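Local coordinates for protein NAD-dependent dehydrogenase (Rhizobium meliloti, PDB 4Z0P) that reduces glyoxylate and hydroxypyruvate with NADPH, as a member of the D-isomer specific 2-hydroxyacid dehydrogenase family, at residues Val8-Lys13 and Val32-Asp37; Asp96-Thr101 and Ser287-Ala292. All coordinates share one frame; numbering follows the deposited sequence.

Interaction 1 (Val8-Lys13 and Val32-Asp37)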
loop_
_atom_site.group_PDB
_atom_site.type_symbol
_atom_site.label_atom_id
_atom_site.label_comp_id
_atom_site.label_asym_id
_atom_site.label_seq_id
_atom_site.Cartn_x
_atom_site.Cartn_y
_atom_site.Cartn_z
ATOM N N VAL A 8 23.649 -13.951 28.351
ATOM C CA VAL A 8 22.709 -12.941 27.893
ATOM C C VAL A 8 21.348 -13.424 28.324
ATOM O O VAL A 8 20.964 -14.553 28.012
ATOM C CB VAL A 8 22.702 -12.753 26.355
ATOM C CG1 VAL A 8 21.699 -11.683 25.940
ATOM C CG2 VAL A 8 24.079 -12.367 25.853
ATOM N N ILE A 9 20.651 -12.582 29.073
ATOM C CA ILE A 9 19.268 -12.847 29.469
ATOM C C ILE A 9 18.347 -12.378 28.335
ATOM O O ILE A 9 18.493 -11.267 27.839
ATOM C CB ILE A 9 18.912 -12.049 30.729
ATOM C CG1 ILE A 9 19.712 -12.582 31.925
ATOM C CG2 ILE A 9 17.418 -12.091 31.010
ATOM C CD1 ILE A 9 19.846 -11.586 33.064
ATOM N N VAL A 10 17.395 -13.243 27.987
ATOM C CA VAL A 10 16.373 -12.948 26.972
ATOM C C VAL A 10 15.009 -13.047 27.685
ATOM O O VAL A 10 14.614 -14.112 28.169
ATOM C CB VAL A 10 16.460 -13.922 25.783
ATOM C CG1 VAL A 10 15.321 -13.674 24.796
ATOM C CG2 VAL A 10 17.807 -13.776 25.073
ATOM N N ASP A 11 14.312 -11.907 27.773
ATOM C CA ASP A 11 12.981 -11.840 28.396
ATOM C C ASP A 11 12.066 -11.028 27.494
ATOM O O ASP A 11 11.796 -9.849 27.756
ATOM C CB ASP A 11 13.052 -11.232 29.795
ATOM C CG ASP A 11 11.760 -11.318 30.538
ATOM O OD1 ASP A 11 10.837 -12.030 30.132
ATOM O OD2 ASP A 11 11.651 -10.657 31.573
ATOM N N LEU A 12 11.597 -11.684 26.432
ATOM C CA LEU A 12 10.875 -11.037 25.352
ATOM C C LEU A 12 9.486 -11.585 25.207
ATOM O O LEU A 12 9.333 -12.741 24.823
ATOM C CB LEU A 12 11.598 -11.299 24.026
ATOM C CG LEU A 12 12.989 -10.691 23.874
ATOM C CD1 LEU A 12 13.655 -11.194 22.593
ATOM C CD2 LEU A 12 12.913 -9.190 23.887
ATOM N N LYS A 13 8.472 -10.742 25.434
ATOM C CA LYS A 13 7.096 -11.175 25.268
ATOM C C LYS A 13 6.714 -11.000 23.804
ATOM O O LYS A 13 5.947 -10.113 23.456
ATOM C CB LYS A 13 6.157 -10.414 26.198
ATOM C CG LYS A 13 4.753 -10.962 26.299
ATOM C CD LYS A 13 4.123 -10.585 27.644
ATOM C CE LYS A 13 2.638 -10.921 27.718
ATOM N NZ LYS A 13 1.786 -9.836 27.156
ATOM N N VAL A 32 22.771 -18.451 26.844
ATOM C CA VAL A 32 21.581 -17.636 26.603
ATOM C C VAL A 32 20.532 -18.169 27.565
ATOM O O VAL A 32 20.288 -19.360 27.605
ATOM C CB VAL A 32 21.096 -17.744 25.147
ATOM C CG1 VAL A 32 19.857 -16.889 24.944
ATOM C CG2 VAL A 32 22.206 -17.293 24.210
ATOM N N ILE A 33 19.948 -17.284 28.365
ATOM C CA ILE A 33 19.003 -17.651 29.410
ATOM C C ILE A 33 17.662 -17.040 29.001
ATOM O O ILE A 33 17.417 -15.853 29.225
ATOM C CB ILE A 33 19.473 -17.133 30.781
ATOM C CG1 ILE A 33 20.865 -17.663 31.113
ATOM C CG2 ILE A 33 18.503 -17.533 31.857
ATOM C CD1 ILE A 33 21.497 -17.037 32.330
ATOM N N ASP A 34 16.809 -17.865 28.385
ATOM C CA ASP A 34 15.503 -17.439 27.924
ATOM C C ASP A 34 14.506 -17.598 29.061
ATOM O O ASP A 34 14.143 -18.725 29.439
ATOM C CB ASP A 34 15.068 -18.273 26.728
ATOM C CG ASP A 34 13.716 -17.870 26.168
ATOM O OD1 ASP A 34 13.068 -16.920 26.662
ATOM O OD2 ASP A 34 13.276 -18.545 25.195
ATOM N N LEU A 35 14.048 -16.476 29.585
ATOM C CA LEU A 35 13.131 -16.486 30.715
ATOM C C LEU A 35 11.705 -16.934 30.396
ATOM O O LEU A 35 10.894 -17.113 31.308
ATOM C CB LEU A 35 13.169 -15.171 31.472
ATOM C CG LEU A 35 14.533 -14.749 32.042
ATOM C CD1 LEU A 35 14.426 -13.481 32.887
ATOM C CD2 LEU A 35 15.184 -15.846 32.887
ATOM N N ALA A 36 11.381 -17.163 29.129
ATOM C CA ALA A 36 10.139 -17.846 28.791
ATOM C C ALA A 36 10.157 -19.343 29.117
ATOM O O ALA A 36 9.104 -19.988 29.141
ATOM C CB ALA A 36 9.839 -17.656 27.323
ATOM N N ASP A 37 11.337 -19.900 29.323
ATOM C CA ASP A 37 11.515 -21.326 29.641
ATOM C C ASP A 37 11.323 -21.522 31.143
ATOM O O ASP A 37 12.084 -20.953 31.952
ATOM C CB ASP A 37 12.919 -21.754 29.249
ATOM C CG ASP A 37 13.157 -23.255 29.385
ATOM O OD1 ASP A 37 12.405 -23.971 30.072
ATOM O OD2 ASP A 37 14.139 -23.718 28.775
HETATM O O HOH W 1 11.759 -14.600 26.332
#
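V8 and V10 bond through their backbones to I33 and L35, pairing strands 8-12 and 32-34 side by side and parallel in a beta-alpha-beta unit whose crossover is helix 16-23. Strand 32-34 is an outermost strand of its sheet within the chain, and strand 8-12 lies next to it, the two axes 4.7 Å apart. Three backbone bonds hold them: I33 N to V8 O, V10 N to I33 O at 2.9 Å, and L35 N to V10 O. The last carries the pairing one residue beyond strand 32-34, at the start of a type I turn from D34 to D37.

L35 shows how a residue at a strand's end can still pack against its neighbour. Its CB sits 3.8 Å from V10 O and somewhat farther from D11 OD1. CG, placed anti to the carbonyl carbon (chi1 -59°), also lies near V10 O and approaches CG2 of I9. At the tip, CD1 of L35 reaches CG2 of I9 at 3.8 Å and, more loosely, CB of D11, whose side chain runs at about a right angle to that of L35. L60 and R63 of helix 60-63 also touch this leucine. The V8, V10, V32 and D34 side chains occupy the other face, where V10 CG2 meets V32 CG1 at 3.7 Å and helix 16-23 covers V10, V32 and D34.

On that face D34 makes an Asx turn, its OD1 accepting from A36 N at 3.0 Å from above the carboxylate plane. A water bridges the strands, accepting from L12 N at 2.9 Å and lying 2.7 Å from D34 OD1, to which it can donate.

Interaction 2 (Asp96-Thr101 and Ser287-Ala292); sequences DRTLTT and SSDVRA
Two capped helix starts, those of helices 97-115 and 290-305, meet beside the cofactor and oxalate pocket, with T98 and D96 facing A292 and D289. No direct hydrogen bond crosses between them. The methyl of A292 is the meeting point: its CB lies 3.6 Å from D96 OD2 and 3.6 Å from T98 OG1, while D289 CB packs on T98 OG1 from a side chain set at about a right angle to the threonine's.

D96 is the N-cap of its helix. Its OD2 accepts from T98 N at 3.0 Å and from T98 OG1 at 2.7 Å, the two donors arriving from opposite faces of the carboxylate plane. A chi1 of 60° sets T98 OG1 between its own backbone N and carbonyl carbon, where it meets both D96 OD2 and the A292 methyl. D289 caps the second helix through OD1 and A292 N.

L99 CD1 touches S287 O at 3.6 Å, and this leucine side chain is also about 4 Å from both NADPH and oxalate at nearest atoms. One water joins D96 OD1 to A292 O; another donates to T98 OG1 and S287 O and accepts from D289 N. T98 OG1 spends its proton on D96 OD2, and D289 OD1 caps its own helix, so hydrogen bonding between the helix starts passes through these waters.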
loop_
_atom_site.group_PDB
_atom_site.type_symbol
_atom_site.label_atom_id
_atom_site.label_comp_id
_atom_site.label_asym_id
_atom_site.label_seq_id
_atom_site.Cartn_x
_atom_site.Cartn_y
_atom_site.Cartn_z
ATOM N N ASP A 96 16.796 -0.854 13.261
ATOM C CA ASP A 96 17.272 -1.836 12.299
ATOM C C ASP A 96 16.475 -1.685 11.020
ATOM O O ASP A 96 15.287 -1.358 11.068
ATOM C CB ASP A 96 17.036 -3.256 12.825
ATOM C CG ASP A 96 17.759 -4.318 12.017
ATOM O OD1 ASP A 96 18.976 -4.458 12.225
ATOM O OD2 ASP A 96 17.120 -5.005 11.178
ATOM N N ARG A 97 17.129 -1.961 9.887
ATOM C CA ARG A 97 16.453 -1.900 8.591
ATOM C C ARG A 97 15.190 -2.734 8.558
ATOM O O ARG A 97 14.221 -2.347 7.917
ATOM C CB ARG A 97 17.407 -2.400 7.483
ATOM C CG ARG A 97 16.776 -2.535 6.106
ATOM N N THR A 98 15.181 -3.883 9.237
ATOM C CA THR A 98 13.979 -4.749 9.220
ATOM C C THR A 98 12.789 -4.076 9.901
ATOM O O THR A 98 11.649 -4.136 9.408
ATOM C CB THR A 98 14.215 -6.122 9.917
ATOM O OG1 THR A 98 14.573 -5.919 11.300
ATOM C CG2 THR A 98 15.271 -6.924 9.166
ATOM N N LEU A 99 13.052 -3.377 11.006
ATOM C CA LEU A 99 11.958 -2.708 11.721
ATOM C C LEU A 99 11.423 -1.527 10.909
ATOM O O LEU A 99 10.208 -1.344 10.714
ATOM C CB LEU A 99 12.444 -2.259 13.111
ATOM C CG LEU A 99 11.347 -1.815 14.073
ATOM C CD1 LEU A 99 10.487 -2.958 14.536
ATOM C CD2 LEU A 99 12.023 -1.195 15.296
ATOM N N THR A 100 12.347 -0.741 10.374
ATOM C CA THR A 100 11.985 0.426 9.595
ATOM C C THR A 100 11.182 0.066 8.368
ATOM O O THR A 100 10.165 0.716 8.063
ATOM C CB THR A 100 13.255 1.183 9.185
ATOM O OG1 THR A 100 14.008 1.482 10.368
ATOM C CG2 THR A 100 12.923 2.470 8.483
ATOM N N THR A 101 11.637 -0.954 7.646
ATOM C CA THR A 101 10.966 -1.323 6.395
ATOM C C THR A 101 9.548 -1.838 6.666
ATOM O O THR A 101 8.618 -1.564 5.899
ATOM C CB THR A 101 11.826 -2.268 5.536
ATOM O OG1 THR A 101 11.433 -2.143 4.173
ATOM C CG2 THR A 101 11.759 -3.724 5.972
ATOM N N SER A 287 6.740 -5.433 13.483
ATOM C CA SER A 287 7.167 -6.529 14.391
ATOM C C SER A 287 8.685 -6.547 14.478
ATOM O O SER A 287 9.371 -6.222 13.510
ATOM C CB SER A 287 6.673 -7.871 13.848
ATOM O OG SER A 287 5.251 -7.916 13.972
ATOM N N SER A 288 9.216 -6.943 15.625
ATOM C CA SER A 288 10.665 -7.118 15.758
ATOM C C SER A 288 11.070 -8.505 15.205
ATOM O O SER A 288 10.594 -9.533 15.680
ATOM C CB SER A 288 11.089 -6.997 17.231
ATOM O OG SER A 288 10.993 -5.665 17.697
ATOM N N ASP A 289 11.936 -8.494 14.205
ATOM C CA ASP A 289 12.561 -9.687 13.659
ATOM C C ASP A 289 13.574 -10.129 14.701
ATOM O O ASP A 289 14.558 -9.435 14.936
ATOM C CB ASP A 289 13.234 -9.305 12.321
ATOM C CG ASP A 289 13.975 -10.437 11.659
ATOM O OD1 ASP A 289 14.570 -11.295 12.346
ATOM O OD2 ASP A 289 14.005 -10.455 10.407
ATOM N N VAL A 290 13.316 -11.263 15.345
ATOM C CA VAL A 290 14.110 -11.656 16.513
ATOM C C VAL A 290 15.526 -11.995 16.091
ATOM O O VAL A 290 16.487 -11.666 16.799
ATOM C CB VAL A 290 13.472 -12.800 17.336
ATOM C CG1 VAL A 290 14.253 -13.014 18.629
ATOM C CG2 VAL A 290 12.034 -12.446 17.676
ATOM N N ARG A 291 15.697 -12.620 14.930
ATOM C CA ARG A 291 17.072 -12.858 14.450
ATOM C C ARG A 291 17.834 -11.522 14.318
ATOM O O ARG A 291 18.972 -11.405 14.736
ATOM C CB ARG A 291 17.058 -13.601 13.108
ATOM C CG ARG A 291 18.422 -14.063 12.616
ATOM C CD ARG A 291 18.306 -14.911 11.348
ATOM N N ALA A 292 17.204 -10.534 13.683
ATOM C CA ALA A 292 17.828 -9.233 13.474
ATOM C C ALA A 292 18.101 -8.521 14.813
ATOM O O ALA A 292 19.139 -7.885 14.975
ATOM C CB ALA A 292 16.966 -8.360 12.540
HETATM O O HOH W 2 20.409 -6.667 12.815
HETATM O O HOH W 3 12.451 -5.920 13.050
#

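In the fold
Interaction 1 closes before interaction 2 opens along the chain, and their centres lie 18 Å apart, with nearest atoms about 4 Å apart but not touching. Helix 290-305 connects them: its first turn belongs to interaction 2, while its residues L293, F294 and I301 pack on side chains of strand 8-12. A late part of the chain thus returns to the five-stranded parallel sheet that the chain's first strand helps build. Interaction 1 lies away from the annotated sites, within that sheet; interaction 2 lies beside NADPH and oxalate, where helix 97-115 also touches helix 150-161 of the Rossmann-type nucleotide-binding domain. Of the two, interaction 2 alone borders the pocket, joining segments with 185 residues between them.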